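Local structure of beta-alanyl-CoA:ammonia lyase 2 (Clostridium propionicum, 4MTU) at residues A[42-47]-A[81-86]; A[38-43]-A[135-140]. The protein probably catalyses the reversible elimination of ammonia from beta-alanyl-CoA as a zinc-binding lyase of the hot dog fold superfamily. All blocks are in the same frame, centred on the assembly; numbering follows the deposited sequence.

Contact 1. Residues A[42-47]-A[81-86]. With ZN (zinc ion), chain B; SO4 (sulfate ion), chain C.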
loop_
_atom_site.group_PDB
_atom_site.type_symbol
_atom_site.label_atom_id
_atom_site.label_comp_id
_atom_site.label_asym_id
_atom_site.label_seq_id
_atom_site.Cartn_x
_atom_site.Cartn_y
_atom_site.Cartn_z
ATOM N N VAL A 42 7.065 -12.853 21.108
ATOM C CA VAL A 42 8.386 -13.326 20.726
ATOM C C VAL A 42 9.292 -13.367 21.953
ATOM O O VAL A 42 10.026 -14.336 22.195
ATOM C CB VAL A 42 8.987 -12.431 19.595
ATOM C CG1 VAL A 42 10.454 -12.815 19.348
ATOM C CG2 VAL A 42 8.138 -12.559 18.326
ATOM N N TYR A 43 9.269 -12.286 22.719
ATOM C CA TYR A 43 10.143 -12.204 23.887
ATOM C C TYR A 43 9.777 -13.150 25.033
ATOM O O TYR A 43 10.649 -13.681 25.698
ATOM C CB TYR A 43 10.208 -10.763 24.407
ATOM C CG TYR A 43 10.810 -9.776 23.450
ATOM C CD1 TYR A 43 11.683 -10.134 22.428
ATOM C CD2 TYR A 43 10.501 -8.415 23.550
ATOM C CE1 TYR A 43 12.212 -9.224 21.552
ATOM C CE2 TYR A 43 11.040 -7.514 22.674
ATOM C CZ TYR A 43 11.894 -7.886 21.677
ATOM O OH TYR A 43 12.403 -6.985 20.775
ATOM N N VAL A 44 8.482 -13.349 25.261
ATOM C CA VAL A 44 8.073 -14.155 26.423
ATOM C C VAL A 44 8.148 -15.646 26.136
ATOM O O VAL A 44 8.388 -16.440 27.059
ATOM C CB VAL A 44 6.672 -13.734 26.948
ATOM C CG1 VAL A 44 5.562 -14.260 26.110
ATOM C CG2 VAL A 44 6.575 -14.146 28.419
ATOM N N ASP A 45 7.915 -16.071 24.889
ATOM C CA ASP A 45 7.834 -17.514 24.590
ATOM C C ASP A 45 8.275 -17.881 23.182
ATOM O O ASP A 45 8.070 -19.046 22.787
ATOM C CB ASP A 45 6.515 -18.115 24.991
ATOM C CG ASP A 45 6.455 -18.719 26.367
ATOM O OD1 ASP A 45 5.523 -18.466 27.148
ATOM O OD2 ASP A 45 7.413 -19.472 26.742
ATOM N N GLY A 46 8.899 -16.998 22.430
ATOM C CA GLY A 46 9.573 -17.412 21.226
ATOM C C GLY A 46 8.690 -17.818 20.058
ATOM O O GLY A 46 9.133 -18.613 19.207
ATOM N N ASP A 47 7.498 -17.242 19.965
ATOM C CA ASP A 47 6.557 -17.533 18.886
ATOM C C ASP A 47 5.818 -16.234 18.541
ATOM O O ASP A 47 5.570 -15.440 19.455
ATOM C CB ASP A 47 5.590 -18.614 19.324
ATOM C CG ASP A 47 4.790 -19.190 18.179
ATOM O OD1 ASP A 47 3.704 -18.625 17.842
ATOM O OD2 ASP A 47 5.220 -20.205 17.577
ATOM N N GLN A 81 -1.810 -20.667 28.259
ATOM C CA GLN A 81 -1.633 -20.458 26.811
ATOM C C GLN A 81 -2.015 -19.052 26.357
ATOM O O GLN A 81 -1.728 -18.701 25.218
ATOM C CB GLN A 81 -2.419 -21.462 25.984
ATOM C CG GLN A 81 -2.037 -22.899 26.232
ATOM C CD GLN A 81 -2.845 -23.898 25.439
ATOM O OE1 GLN A 81 -2.291 -24.538 24.544
ATOM N NE2 GLN A 81 -4.088 -23.948 25.821
ATOM N N SER A 82 -2.639 -18.261 27.221
ATOM C CA SER A 82 -3.087 -16.943 26.879
ATOM C C SER A 82 -2.314 -15.934 27.714
ATOM O O SER A 82 -1.853 -16.227 28.823
ATOM C CB SER A 82 -4.596 -16.850 27.078
ATOM O OG SER A 82 -4.824 -16.448 28.409
ATOM N N TYR A 83 -2.103 -14.760 27.161
ATOM C CA TYR A 83 -1.308 -13.708 27.727
ATOM C C TYR A 83 -2.123 -12.402 27.662
ATOM O O TYR A 83 -2.563 -12.019 26.570
ATOM C CB TYR A 83 0.003 -13.542 26.950
ATOM C CG TYR A 83 0.811 -14.784 26.782
ATOM C CD1 TYR A 83 0.475 -15.763 25.877
ATOM C CD2 TYR A 83 1.974 -14.984 27.532
ATOM C CE1 TYR A 83 1.198 -16.918 25.701
ATOM C CE2 TYR A 83 2.704 -16.174 27.353
ATOM C CZ TYR A 83 2.336 -17.115 26.450
ATOM O OH TYR A 83 3.056 -18.273 26.256
ATOM N N THR A 84 -2.347 -11.800 28.809
ATOM C CA THR A 84 -3.145 -10.561 28.853
ATOM C C THR A 84 -2.186 -9.409 28.825
ATOM O O THR A 84 -1.301 -9.321 29.660
ATOM C CB THR A 84 -3.988 -10.522 30.144
ATOM O OG1 THR A 84 -4.778 -11.719 30.185
ATOM C CG2 THR A 84 -4.847 -9.252 30.151
ATOM N N CYS A 85 -2.413 -8.479 27.859
ATOM C CA CYS A 85 -1.554 -7.370 27.611
ATOM C C CYS A 85 -2.352 -6.052 27.680
ATOM O O CYS A 85 -3.543 -6.033 27.396
ATOM C CB CYS A 85 -0.871 -7.503 26.249
ATOM S SG CYS A 85 0.178 -8.947 26.085
ATOM N N LYS A 86 -1.651 -4.990 28.023
ATOM C CA LYS A 86 -2.201 -3.617 28.002
ATOM C C LYS A 86 -1.474 -2.826 26.976
ATOM O O LYS A 86 -0.274 -2.989 26.761
ATOM C CB LYS A 86 -2.110 -2.964 29.365
ATOM C CG LYS A 86 -2.983 -3.710 30.410
ATOM C CD LYS A 86 -4.004 -2.781 31.042
HETATM ZN ZN ZN B . 6.660 -19.732 28.730
HETATM S S SO4 C . -5.234 -19.756 29.965
HETATM O O1 SO4 C . -4.666 -20.590 28.875
HETATM O O2 SO4 C . -5.642 -20.598 31.048
HETATM O O3 SO4 C . -6.413 -19.010 29.406
HETATM O O4 SO4 C . -4.112 -18.745 30.134
HETATM O O HOH W 1 7.603 -17.877 29.314
HETATM O O HOH W 2 8.281 -20.585 29.753
HETATM O O HOH W 3 6.117 -21.700 28.203
#
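D45 OD1 is shared by two groups: the zinc ion at 2.3 Å from OD1, and the hydroxyl of Y83, whose OH donates to OD1 over 2.6 Å. The bond joins the last turn of the hot dog helix to the second residue of strand 82-95. Y83 approaches OD1 on its anti side, 31° out of the carboxylate plane, while OD1 lies near the plane of the phenol ring, at its edge; the two planes are 68° apart. Since D45 OD2 also binds zinc, at 2.1 Å, the carboxylate is bidentate, and Y83 acts as a second-shell donor that should help fix its rotation. H142 and three waters complete the metal site. Water 1, one of these ligands, donates to V44 O, tying the first shell to the helix backbone. Beside the polar bond, V44 CG1 lies between its own backbone N and carbonyl carbon (chi1 77°), which brings it obliquely against Y83 CE2 at 3.7 Å. Where strand 82-95 begins, a sulfate, probably from the crystallisation liquor, is held in part by backbone amides: Q81 N donates to its O1 at 2.9 Å, and S82 N to its O4 at 3.3 Å.

Contact 2. Residues A[38-43]-A[135-140]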
loop_
_atom_site.group_PDB
_atom_site.type_symbol
_atom_site.label_atom_id
_atom_site.label_comp_id
_atom_site.label_asym_id
_atom_site.label_seq_id
_atom_site.Cartn_x
_atom_site.Cartn_y
_atom_site.Cartn_z
ATOM N N THR A 38 2.794 -8.892 19.131
ATOM C CA THR A 38 3.638 -9.927 18.539
ATOM C C THR A 38 5.027 -9.857 19.165
ATOM O O THR A 38 5.620 -10.876 19.530
ATOM C CB THR A 38 3.721 -9.734 17.015
ATOM O OG1 THR A 38 2.399 -9.878 16.453
ATOM C CG2 THR A 38 4.628 -10.776 16.384
ATOM N N GLU A 39 5.603 -8.643 19.265
ATOM C CA GLU A 39 6.956 -8.502 19.795
ATOM C C GLU A 39 7.015 -9.036 21.231
ATOM O O GLU A 39 7.965 -9.752 21.623
ATOM C CB GLU A 39 7.390 -7.035 19.731
ATOM C CG GLU A 39 8.885 -6.878 19.907
ATOM C CD GLU A 39 9.414 -5.471 19.738
ATOM O OE1 GLU A 39 8.762 -4.627 19.130
ATOM O OE2 GLU A 39 10.575 -5.231 20.190
ATOM N N LEU A 40 6.026 -8.703 22.059
ATOM C CA LEU A 40 5.947 -9.211 23.415
ATOM C C LEU A 40 5.921 -10.772 23.456
ATOM O O LEU A 40 6.557 -11.360 24.320
ATOM C CB LEU A 40 4.720 -8.676 24.141
ATOM C CG LEU A 40 4.711 -7.168 24.445
ATOM C CD1 LEU A 40 3.329 -6.716 24.847
ATOM C CD2 LEU A 40 5.692 -6.855 25.552
ATOM N N MET A 41 5.195 -11.361 22.534
ATOM C CA MET A 41 5.078 -12.806 22.505
ATOM C C MET A 41 6.389 -13.450 22.055
ATOM O O MET A 41 6.782 -14.530 22.583
ATOM C CB MET A 41 3.892 -13.222 21.624
ATOM C CG MET A 41 2.556 -12.814 22.191
ATOM S SD MET A 41 2.195 -13.450 23.848
ATOM C CE MET A 41 2.636 -12.063 24.882
ATOM N N VAL A 42 7.065 -12.853 21.108
ATOM C CA VAL A 42 8.386 -13.326 20.726
ATOM C C VAL A 42 9.292 -13.367 21.953
ATOM O O VAL A 42 10.026 -14.336 22.195
ATOM C CB VAL A 42 8.987 -12.431 19.595
ATOM C CG1 VAL A 42 10.454 -12.815 19.348
ATOM C CG2 VAL A 42 8.138 -12.559 18.326
ATOM N N TYR A 43 9.269 -12.286 22.719
ATOM C CA TYR A 43 10.143 -12.204 23.887
ATOM C C TYR A 43 9.777 -13.150 25.033
ATOM O O TYR A 43 10.649 -13.681 25.698
ATOM C CB TYR A 43 10.208 -10.763 24.407
ATOM C CG TYR A 43 10.810 -9.776 23.450
ATOM C CD1 TYR A 43 11.683 -10.134 22.428
ATOM C CD2 TYR A 43 10.501 -8.415 23.550
ATOM C CE1 TYR A 43 12.212 -9.224 21.552
ATOM C CE2 TYR A 43 11.040 -7.514 22.674
ATOM C CZ TYR A 43 11.894 -7.886 21.677
ATOM O OH TYR A 43 12.403 -6.985 20.775
ATOM N N SER A 135 16.211 -11.042 27.726
ATOM C CA SER A 135 16.632 -11.120 29.109
ATOM C C SER A 135 15.656 -10.516 30.090
ATOM O O SER A 135 15.526 -11.038 31.235
ATOM C CB SER A 135 18.043 -10.547 29.268
ATOM O OG SER A 135 18.049 -9.158 28.927
ATOM N N SER A 136 14.908 -9.471 29.730
ATOM C CA SER A 136 13.979 -8.865 30.682
ATOM C C SER A 136 12.790 -9.777 30.991
ATOM O O SER A 136 12.056 -9.518 31.966
ATOM C CB SER A 136 13.494 -7.502 30.215
ATOM O OG SER A 136 12.530 -7.593 29.263
ATOM N N PHE A 137 12.596 -10.815 30.221
ATOM C CA PHE A 137 11.466 -11.757 30.358
ATOM C C PHE A 137 11.874 -13.041 31.050
ATOM O O PHE A 137 11.059 -13.969 31.121
ATOM C CB PHE A 137 10.823 -12.065 29.001
ATOM C CG PHE A 137 10.167 -10.829 28.390
ATOM C CD1 PHE A 137 10.910 -9.826 27.784
ATOM C CD2 PHE A 137 8.793 -10.628 28.435
ATOM C CE1 PHE A 137 10.315 -8.669 27.260
ATOM C CE2 PHE A 137 8.167 -9.520 27.905
ATOM C CZ PHE A 137 8.933 -8.519 27.355
ATOM N N LYS A 138 13.086 -13.116 31.561
ATOM C CA LYS A 138 13.633 -14.372 32.072
ATOM C C LYS A 138 12.818 -14.888 33.226
ATOM O O LYS A 138 12.794 -16.094 33.472
ATOM C CB LYS A 138 15.104 -14.203 32.501
ATOM C CG LYS A 138 15.408 -13.335 33.689
ATOM N N ASP A 139 12.139 -14.047 33.973
ATOM C CA ASP A 139 11.416 -14.662 35.105
ATOM C C ASP A 139 9.932 -14.758 34.812
ATOM O O ASP A 139 9.176 -14.909 35.782
ATOM C CB ASP A 139 11.799 -13.793 36.296
ATOM C CG ASP A 139 13.273 -14.058 36.654
ATOM O OD1 ASP A 139 13.630 -15.260 36.775
ATOM O OD2 ASP A 139 14.129 -13.149 36.785
ATOM N N ALA A 140 9.647 -14.679 33.519
ATOM C CA ALA A 140 8.297 -15.050 33.176
ATOM C C ALA A 140 8.104 -16.473 33.701
ATOM O O ALA A 140 8.686 -17.518 33.548
ATOM C CB ALA A 140 8.029 -15.011 31.694
#
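The long helix of the hot dog fold, residues 27-45, is covered in its last turns by the segment that follows the last strand, and F137 makes this contact. Its ring takes Y43 CB over one face: the carbon stands 3.7 Å from the centroid, 18° off the ring normal, which meets the geometry of a CH-pi contact and sets the methylene off centre, toward the rim. The nearest atom pair, Y43 CB to F137 CE1, is 3.5 Å apart. The two aromatic rings do not stack; their planes are inclined at 47°. L40, one helical turn earlier, reaches the edge of the same phenyl ring with CD2, 4.1 Å from F137 CZ, so face and edge both rest on the helix.

Y43 is itself steered back along the helix. With CG beside its backbone N and anti to its carbonyl carbon (chi1 -64°), the phenol lies with one face over E39 O and its hydroxyl donates to E39 OE2, an O-O distance of 2.6 Å. The other carboxylate oxygen, E39 OE1, is hydrogen-bonded to H8 of its own chain and to H9 of the second subunit, so the phenol is linked through E39 to the subunit interface. K4 and I75 also border F137, bringing strands 4-11 and 68-78 to this site. No hydrogen bond spans the two segments; F137 ends a short 3-10 segment and begins a type I turn to A140, in which A140 N donates to F137 O at 2.9 Å.

Overall arrangement
From the N terminus, the chain runs through strand 4-11 and then helix 27-45, where both contacts begin and share V42 and Y43. Contact 1 closes a loop of 33 intervening residues, carrying strands 50-59 and 68-78, when the start of strand 82-95 returns to the last turn of the helix. Contact 2 closes 91 intervening residues; its span therefore encloses that of contact 1, and the two do not cross. One ties the helix to the sheet, the other to the C-terminal tail. They lie about 7 Å apart, centre to centre, and they meet directly: M41 SD lies 3.5 Å from Y83 CG, and V44 CB 4.0 Å from F137 CD2.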